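Local coordinates for protein polyporopepsin (Irpex lacteus, PDB 1WKR) that cleaves peptide bonds of proteins with broad specificity as a pepsin-family aspartic endopeptidase and clots milk, at residues Thr83-Ser88 and Phe133-Ile138; Val128-Phe133 and Pro139-Ala144; Gly163-Ser168 and Arg315-Tyr320. One frame throughout, in Å; residues are numbered along the deposited sequence.

Contact 1 of 3, residues Thr83-Ser88 and Phe133-Ile138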
loop_
_atom_site.group_PDB
_atom_site.type_symbol
_atom_site.label_atom_id
_atom_site.label_comp_id
_atom_site.label_asym_id
_atom_site.label_seq_id
_atom_site.Cartn_x
_atom_site.Cartn_y
_atom_site.Cartn_z
ATOM N N THR A 83 12.205 13.856 12.557
ATOM C CA THR A 83 13.537 13.814 11.854
ATOM C C THR A 83 14.244 12.574 12.198
ATOM O O THR A 83 14.317 12.173 13.432
ATOM C CB THR A 83 14.349 15.027 12.262
ATOM O OG1 THR A 83 13.588 16.234 11.873
ATOM C CG2 THR A 83 15.641 15.103 11.562
ATOM N N ILE A 84 14.858 11.905 11.237
ATOM C CA ILE A 84 15.626 10.713 11.404
ATOM C C ILE A 84 17.032 10.960 10.938
ATOM O O ILE A 84 17.277 10.964 9.709
ATOM C CB ILE A 84 15.066 9.514 10.567
ATOM C CG1 ILE A 84 13.582 9.345 10.861
ATOM C CG2 ILE A 84 15.863 8.262 10.883
ATOM C CD1 ILE A 84 12.892 8.474 9.775
ATOM N N PRO A 85 17.985 11.179 11.810
ATOM C CA PRO A 85 19.389 11.328 11.377
ATOM C C PRO A 85 19.895 9.839 10.949
ATOM O O PRO A 85 19.480 8.891 11.612
ATOM C CB PRO A 85 20.120 11.838 12.663
ATOM C CG PRO A 85 19.182 11.714 13.838
ATOM C CD PRO A 85 17.821 11.389 13.297
ATOM N N LYS A 86 20.614 9.739 9.984
ATOM C CA LYS A 86 21.256 8.586 9.580
ATOM C C LYS A 86 20.331 7.443 9.124
ATOM O O LYS A 86 20.631 6.282 9.332
ATOM C CB LYS A 86 22.283 8.136 10.610
ATOM C CG LYS A 86 23.416 9.164 10.935
ATOM C CD LYS A 86 24.717 8.453 11.559
ATOM C CE LYS A 86 25.150 7.414 10.494
ATOM N NZ LYS A 86 26.749 6.959 10.870
ATOM N N GLN A 87 19.221 7.828 8.551
ATOM C CA GLN A 87 18.391 6.843 7.823
ATOM C C GLN A 87 19.141 6.292 6.613
ATOM O O GLN A 87 19.691 7.081 5.842
ATOM C CB GLN A 87 17.102 7.531 7.361
ATOM C CG GLN A 87 16.206 6.581 6.515
ATOM C CD GLN A 87 15.703 5.394 7.280
ATOM O OE1 GLN A 87 15.161 5.579 8.400
ATOM N NE2 GLN A 87 15.812 4.188 6.741
ATOM N N SER A 88 19.188 4.985 6.468
ATOM C CA SER A 88 19.786 4.379 5.266
ATOM C C SER A 88 18.732 4.481 4.153
ATOM O O SER A 88 17.580 4.013 4.329
ATOM C CB SER A 88 20.175 2.999 5.574
ATOM O OG SER A 88 20.834 2.425 4.432
ATOM N N PHE A 133 11.320 4.827 16.105
ATOM C CA PHE A 133 11.123 4.220 17.406
ATOM C C PHE A 133 12.419 4.015 18.139
ATOM O O PHE A 133 12.519 4.383 19.343
ATOM C CB PHE A 133 10.394 2.890 17.231
ATOM C CG PHE A 133 10.243 2.233 18.583
ATOM C CD1 PHE A 133 9.378 2.803 19.538
ATOM C CD2 PHE A 133 11.019 1.107 18.944
ATOM C CE1 PHE A 133 9.349 2.270 20.862
ATOM C CE2 PHE A 133 10.907 0.587 20.249
ATOM C CZ PHE A 133 10.106 1.172 21.164
ATOM N N SER A 134 13.472 3.478 17.527
ATOM C CA SER A 134 14.704 3.162 18.302
ATOM C C SER A 134 15.394 4.456 18.700
ATOM O O SER A 134 16.121 4.413 19.746
ATOM C CB SER A 134 15.635 2.270 17.455
ATOM O OG SER A 134 16.080 2.950 16.328
ATOM N N GLN A 135 15.237 5.541 18.017
ATOM C CA GLN A 135 15.854 6.792 18.425
ATOM C C GLN A 135 15.031 7.494 19.488
ATOM O O GLN A 135 15.480 8.561 19.990
ATOM C CB GLN A 135 16.041 7.690 17.188
ATOM C CG GLN A 135 14.843 8.427 16.808
ATOM C CD GLN A 135 14.978 9.158 15.378
ATOM O OE1 GLN A 135 15.956 8.886 14.655
ATOM N NE2 GLN A 135 13.966 9.932 15.044
ATOM N N GLY A 136 13.905 6.964 19.875
ATOM C CA GLY A 136 13.148 7.513 21.015
ATOM C C GLY A 136 12.151 8.488 20.611
ATOM O O GLY A 136 11.517 9.146 21.473
ATOM N N THR A 137 11.893 8.785 19.317
ATOM C CA THR A 137 10.998 9.850 18.877
ATOM C C THR A 137 9.508 9.413 19.020
ATOM O O THR A 137 8.677 10.200 19.653
ATOM C CB THR A 137 11.259 10.183 17.474
ATOM O OG1 THR A 137 12.651 10.606 17.394
ATOM C CG2 THR A 137 10.360 11.389 16.982
ATOM N N ILE A 138 9.129 8.246 18.619
ATOM C CA ILE A 138 7.703 7.831 18.684
ATOM C C ILE A 138 7.529 6.825 19.789
ATOM O O ILE A 138 8.486 6.064 20.096
ATOM C CB ILE A 138 7.221 7.329 17.306
ATOM C CG1 ILE A 138 7.945 6.042 16.868
ATOM C CG2 ILE A 138 7.351 8.446 16.316
ATOM C CD1 ILE A 138 7.384 5.466 15.551
#
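Gln135, just after helix 128-134, reaches across to the carbonyl of Thr83, and this one side chain carries nearly the whole contact with the end of the strand and the start of the beta turn of residues 84-87. At CB the chain bends: chi1 of 82° sets CG between the backbone N and the carbonyl carbon, and from there the chain runs extended, bringing the amide to the end of the strand at Thr83 and Ile84. CB and CG serve as the stalk; contact begins at CD, 3.6 Å from Thr83 O. The amide then divides its work between two kinds of neighbour. OE1 lies against C-H groups, with Pro85 CD at 3.4 Å and Ile84 CA at 3.7 Å, while the CG2 branch of Ile84 approaches it from a side chain crossing that of Gln135 at about a right angle. NE2 does the hydrogen bonding. It gives one bond to Thr83 O (2.8 Å), bent to 135° at the hydrogen and reaching the oxygen from 27° off the carbonyl plane, and another to Thr137 OG1, also 2.8 Å long. Gly136, between Gln135 and Thr137, takes the positive phi of a Schellman motif, which turns the chain out of the helix and back past the amide. Ile84 also packs on Val128, Asn131 and Leu132 of the helix. The Thr83 carbonyl, which can only accept, fixes which end of the amide is nitrogen: a flip would probably set OE1 against that oxygen, and so a neutral amide joins the turn to the helix end without any charge.

Contact 2 of 3, residues Val128-Phe133 and Pro139-Ala144; sequences VTDNLF and PTNLLA
Phe133 receives the first residue of the second segment at its rim: the carbonyl oxygen of Pro139 lies near the ring plane, 3.6 Å from CE1. At Thr140 it is the backbone that touches, its carbonyl carbon lying 3.7 Å from Phe133 CD1. Asn141, centre of an inverse gamma turn, then does most of the work. Its CG is anti to the backbone N (chi1 -167°), which carries the amide past the phenyl group to the helix, with CB 3.7 Å from Phe133 CG and the amide plane only 20° from that of the ring. ND2 gives Asp130 OD1 a nearly straight bond (3.2 Å, 167°), met on the anti side of a carboxylate turned almost perpendicular to the amide. OD1 sits 3.3 Å from Thr129 CG2, and a water joins it to Asp130 OD1. Leu142 adds its carbonyl oxygen, 3.8 Å from that methyl, and Leu143 of strand 142-146 turns its CB toward it (4.5 Å). With an alanine in place of Asn141, Asp130 OD1 would probably lose its amide donor and the bridging water the amide oxygen. A neutral amide and a water thus share one carboxylate oxygen, tying the helix to the turn just before the strand.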
loop_
_atom_site.group_PDB
_atom_site.type_symbol
_atom_site.label_atom_id
_atom_site.label_comp_id
_atom_site.label_asym_id
_atom_site.label_seq_id
_atom_site.Cartn_x
_atom_site.Cartn_y
_atom_site.Cartn_z
ATOM N N VAL A 128 12.226 3.522 8.184
ATOM C CA VAL A 128 11.922 4.804 8.824
ATOM C C VAL A 128 11.167 4.607 10.093
ATOM O O VAL A 128 11.459 5.279 11.120
ATOM C CB VAL A 128 11.176 5.784 7.878
ATOM C CG1 VAL A 128 12.109 6.204 6.747
ATOM C CG2 VAL A 128 9.867 5.226 7.328
ATOM N N THR A 129 10.187 3.679 10.145
ATOM C CA THR A 129 9.399 3.472 11.352
ATOM C C THR A 129 10.283 2.899 12.476
ATOM O O THR A 129 10.225 3.352 13.617
ATOM C CB THR A 129 8.246 2.489 11.066
ATOM O OG1 THR A 129 7.664 2.860 9.790
ATOM C CG2 THR A 129 7.192 2.574 12.134
ATOM N N ASP A 130 11.112 1.892 12.142
ATOM C CA ASP A 130 12.031 1.318 13.108
ATOM C C ASP A 130 12.964 2.374 13.704
ATOM O O ASP A 130 13.180 2.369 14.911
ATOM C CB ASP A 130 12.917 0.247 12.419
ATOM C CG ASP A 130 12.210 -0.976 12.079
ATOM O OD1 ASP A 130 11.186 -1.321 12.675
ATOM O OD2 ASP A 130 12.742 -1.695 11.153
ATOM N N ASN A 131 13.519 3.253 12.872
ATOM C CA ASN A 131 14.428 4.273 13.364
ATOM C C ASN A 131 13.749 5.317 14.198
ATOM O O ASN A 131 14.292 5.771 15.240
ATOM C CB ASN A 131 15.204 4.919 12.215
ATOM C CG ASN A 131 16.275 4.016 11.662
ATOM O OD1 ASN A 131 16.907 3.242 12.385
ATOM N ND2 ASN A 131 16.500 4.104 10.343
ATOM N N LEU A 132 12.570 5.793 13.806
ATOM C CA LEU A 132 11.796 6.724 14.614
ATOM C C LEU A 132 11.586 6.121 16.012
ATOM O O LEU A 132 11.620 6.877 17.006
ATOM C CB LEU A 132 10.434 6.988 13.984
ATOM C CG LEU A 132 10.535 7.971 12.781
ATOM C CD1 LEU A 132 9.183 7.929 12.034
ATOM C CD2 LEU A 132 10.834 9.387 13.237
ATOM N N PHE A 133 11.320 4.827 16.105
ATOM C CA PHE A 133 11.123 4.220 17.406
ATOM C C PHE A 133 12.419 4.015 18.139
ATOM O O PHE A 133 12.519 4.383 19.343
ATOM C CB PHE A 133 10.394 2.890 17.231
ATOM C CG PHE A 133 10.243 2.233 18.583
ATOM C CD1 PHE A 133 9.378 2.803 19.538
ATOM C CD2 PHE A 133 11.019 1.107 18.944
ATOM C CE1 PHE A 133 9.349 2.270 20.862
ATOM C CE2 PHE A 133 10.907 0.587 20.249
ATOM C CZ PHE A 133 10.106 1.172 21.164
ATOM N N PRO A 139 6.409 6.755 20.432
ATOM C CA PRO A 139 6.317 6.019 21.700
ATOM C C PRO A 139 6.118 4.497 21.524
ATOM O O PRO A 139 6.423 3.728 22.446
ATOM C CB PRO A 139 5.090 6.615 22.407
ATOM C CG PRO A 139 4.257 7.233 21.309
ATOM C CD PRO A 139 5.248 7.679 20.251
ATOM N N THR A 140 5.705 4.047 20.334
ATOM C CA THR A 140 5.614 2.567 20.047
ATOM C C THR A 140 5.881 2.427 18.561
ATOM O O THR A 140 5.837 3.403 17.801
ATOM C CB THR A 140 4.289 2.022 20.509
ATOM O OG1 THR A 140 4.349 0.591 20.471
ATOM C CG2 THR A 140 3.098 2.525 19.666
ATOM N N ASN A 141 6.285 1.220 18.174
ATOM C CA ASN A 141 6.770 1.006 16.810
ATOM C C ASN A 141 5.624 0.604 15.942
ATOM O O ASN A 141 5.225 -0.563 15.813
ATOM C CB ASN A 141 7.894 -0.042 16.830
ATOM C CG ASN A 141 8.648 -0.090 15.531
ATOM O OD1 ASN A 141 8.207 0.463 14.521
ATOM N ND2 ASN A 141 9.811 -0.778 15.541
ATOM N N LEU A 142 4.967 1.638 15.355
ATOM C CA LEU A 142 3.686 1.504 14.673
ATOM C C LEU A 142 3.543 2.604 13.666
ATOM O O LEU A 142 3.968 3.726 13.879
ATOM C CB LEU A 142 2.637 1.546 15.767
ATOM C CG LEU A 142 1.144 1.587 15.427
ATOM C CD1 LEU A 142 0.344 0.957 16.561
ATOM C CD2 LEU A 142 0.700 3.021 15.056
ATOM N N LEU A 143 2.807 2.277 12.580
ATOM C CA LEU A 143 2.381 3.230 11.565
ATOM C C LEU A 143 0.907 3.015 11.343
ATOM O O LEU A 143 0.483 1.893 11.164
ATOM C CB LEU A 143 3.166 2.958 10.234
ATOM C CG LEU A 143 2.576 3.706 9.022
ATOM C CD1 LEU A 143 2.690 5.207 9.113
ATOM C CD2 LEU A 143 3.308 3.222 7.763
ATOM N N ALA A 144 0.105 4.076 11.269
ATOM C CA ALA A 144 -1.327 3.984 10.955
ATOM C C ALA A 144 -1.604 4.827 9.755
ATOM O O ALA A 144 -1.126 5.996 9.633
ATOM C CB ALA A 144 -2.139 4.435 12.149
HETATM O O HOH W 1 8.541 -0.781 12.139
#

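Contact 3 of 3, residues Gly163-Ser168 and Arg315-Tyr320; sequences GATDSS and RFYSVY
Asp166, whose backbone meets Tyr317 across this contact, has its OD1 gripped by two groups of Ser168: the hydroxyl OG at 2.7 Å and the backbone N at 3.0 Å. Both come from the same face of the carboxylate, OG on the syn side and N from above the plane; the bond from N makes an Asx turn. Held in this way, the aspartate probably helps to hold the loop's shape just where its peptide reaches the tyrosine. Asp166 N donates to Tyr317 OH over 3.0 Å, a fairly straight bond (156°), so the phenol oxygen acts as acceptor to the main chain. A chi1 of -172° swings the Tyr317 ring away from its own backbone N and out from the strand until its hydroxyl meets the loop. There it also touches Thr165 CA at 3.6 Å, while Thr165 CB stands at the ring edge, 4.1 Å from CE2. Two residues on, Val319 meets the threonine methyl to methyl: the CG2 atoms of Thr165 and Val319 are 3.9 Å apart, their side chains crossing at about a right angle. Asp166 OD2 lies close to Glu159 OE1, a pairing of like charges that may raise the proton affinity of one of them. Strand 316-321 runs antiparallel between strands 142-146 and 326-331, and the loop of residues 163-168, leaving strand 155-162, passes over one face of this sheet. Tyr317 lies between the loop and the sheet, packed on Ala144 and meeting the ring of Tyr170 with planes about 20° apart.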
loop_
_atom_site.group_PDB
_atom_site.type_symbol
_atom_site.label_atom_id
_atom_site.label_comp_id
_atom_site.label_asym_id
_atom_site.label_seq_id
_atom_site.Cartn_x
_atom_site.Cartn_y
_atom_site.Cartn_z
ATOM N N GLY A 163 3.597 6.150 15.343
ATOM C CA GLY A 163 3.648 6.014 16.805
ATOM C C GLY A 163 2.291 6.064 17.493
ATOM O O GLY A 163 2.274 5.935 18.728
ATOM N N ALA A 164 1.203 6.244 16.747
ATOM C CA ALA A 164 -0.147 6.341 17.339
ATOM C C ALA A 164 -1.158 6.166 16.225
ATOM O O ALA A 164 -0.833 6.236 15.043
ATOM C CB ALA A 164 -0.340 7.716 17.959
ATOM N N THR A 165 -2.399 5.978 16.609
ATOM C CA THR A 165 -3.542 6.033 15.728
ATOM C C THR A 165 -4.224 7.359 15.830
ATOM O O THR A 165 -3.987 8.133 16.850
ATOM C CB THR A 165 -4.562 4.920 16.005
ATOM O OG1 THR A 165 -5.018 5.056 17.401
ATOM C CG2 THR A 165 -3.985 3.548 15.901
ATOM N N ASP A 166 -5.009 7.771 14.897
ATOM C CA ASP A 166 -5.736 9.030 14.810
ATOM C C ASP A 166 -7.213 8.705 14.696
ATOM O O ASP A 166 -7.685 8.280 13.666
ATOM C CB ASP A 166 -5.288 9.808 13.601
ATOM C CG ASP A 166 -5.939 11.185 13.399
ATOM O OD1 ASP A 166 -6.959 11.388 14.091
ATOM O OD2 ASP A 166 -5.540 11.942 12.538
ATOM N N SER A 167 -7.939 8.856 15.831
ATOM C CA SER A 167 -9.347 8.459 15.899
ATOM C C SER A 167 -10.278 9.307 15.046
ATOM O O SER A 167 -11.412 8.926 14.782
ATOM C CB SER A 167 -9.895 8.539 17.467
ATOM O OG SER A 167 -9.939 9.755 17.822
ATOM N N SER A 168 -9.776 10.403 14.510
ATOM C CA SER A 168 -10.545 11.188 13.577
ATOM C C SER A 168 -10.619 10.538 12.187
ATOM O O SER A 168 -11.386 10.962 11.349
ATOM C CB SER A 168 -10.032 12.654 13.439
ATOM O OG SER A 168 -8.845 12.687 12.628
ATOM N N ARG A 315 -11.202 2.605 1.852
ATOM C CA ARG A 315 -12.430 2.355 2.608
ATOM C C ARG A 315 -12.192 1.896 4.032
ATOM O O ARG A 315 -13.173 1.790 4.783
ATOM C CB ARG A 315 -13.283 1.353 1.861
ATOM C CG ARG A 315 -13.683 1.765 0.449
ATOM C CD ARG A 315 -14.578 2.975 0.414
ATOM N NE ARG A 315 -14.926 3.447 -0.946
ATOM C CZ ARG A 315 -16.146 3.698 -1.334
ATOM N NH1 ARG A 315 -17.250 3.390 -0.641
ATOM N NH2 ARG A 315 -16.316 4.241 -2.571
ATOM N N PHE A 316 -10.957 1.598 4.442
ATOM C CA PHE A 316 -10.652 1.079 5.777
ATOM C C PHE A 316 -9.419 1.705 6.295
ATOM O O PHE A 316 -8.382 1.787 5.590
ATOM C CB PHE A 316 -10.523 -0.447 5.732
ATOM C CG PHE A 316 -11.810 -1.116 5.272
ATOM C CD1 PHE A 316 -12.880 -1.230 6.153
ATOM C CD2 PHE A 316 -11.953 -1.582 3.980
ATOM C CE1 PHE A 316 -14.060 -1.756 5.751
ATOM C CE2 PHE A 316 -13.177 -2.138 3.592
ATOM C CZ PHE A 316 -14.201 -2.199 4.465
ATOM N N TYR A 317 -9.420 2.102 7.548
ATOM C CA TYR A 317 -8.226 2.609 8.245
ATOM C C TYR A 317 -7.335 1.410 8.593
ATOM O O TYR A 317 -7.871 0.365 9.014
ATOM C CB TYR A 317 -8.658 3.310 9.535
ATOM C CG TYR A 317 -7.557 4.040 10.266
ATOM C CD1 TYR A 317 -6.910 5.129 9.677
ATOM C CD2 TYR A 317 -7.195 3.705 11.568
ATOM C CE1 TYR A 317 -5.936 5.865 10.345
ATOM C CE2 TYR A 317 -6.257 4.475 12.255
ATOM C CZ TYR A 317 -5.653 5.509 11.650
ATOM O OH TYR A 317 -4.704 6.290 12.348
ATOM N N SER A 318 -6.030 1.543 8.459
ATOM C CA SER A 318 -5.124 0.364 8.698
ATOM C C SER A 318 -4.009 0.745 9.616
ATOM O O SER A 318 -3.465 1.839 9.606
ATOM C CB SER A 318 -4.635 -0.178 7.356
ATOM O OG SER A 318 -3.985 0.791 6.539
ATOM N N VAL A 319 -3.653 -0.238 10.462
ATOM C CA VAL A 319 -2.641 -0.074 11.511
ATOM C C VAL A 319 -1.583 -1.184 11.338
ATOM O O VAL A 319 -1.902 -2.342 11.398
ATOM C CB VAL A 319 -3.252 -0.112 12.911
ATOM C CG1 VAL A 319 -2.143 0.140 13.955
ATOM C CG2 VAL A 319 -4.401 0.921 13.049
ATOM N N TYR A 320 -0.336 -0.750 11.176
ATOM C CA TYR A 320 0.790 -1.631 10.876
ATOM C C TYR A 320 1.659 -1.607 12.162
ATOM O O TYR A 320 2.423 -0.681 12.387
ATOM C CB TYR A 320 1.564 -1.138 9.668
ATOM C CG TYR A 320 0.662 -1.023 8.449
ATOM C CD1 TYR A 320 -0.073 0.113 8.229
ATOM C CD2 TYR A 320 0.501 -2.094 7.584
ATOM C CE1 TYR A 320 -0.999 0.215 7.196
ATOM C CE2 TYR A 320 -0.424 -1.995 6.487
ATOM C CZ TYR A 320 -1.133 -0.844 6.357
ATOM O OH TYR A 320 -2.062 -0.749 5.304
#

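Helix 128-134 serves contacts 1 and 2, centres about 8 Å apart: the residue after its end meets the strand end and turn, and its flank packs on Ile84 and the approach to strand 142-146. Gln87 OE1 to Asn131 ND2 (2.8 Å) ties them. Contact 3, its centre about 13 Å from that of contact 2, is joined to it by Leu143 O meeting Tyr320 N at 2.8 Å. The centres of contacts 1 and 3 are about 21 Å apart, yet Ile138 CB packs on Gly163 CA. Strands 142-146, 155-162, 316-321 and 326-331 are consistent with the interdomain sheet of pepsin-like proteases. In contact 2 the Leu143 side chain nears those of catalytic Asp32 (about 9 Å) and Asp212 (about 10 Å).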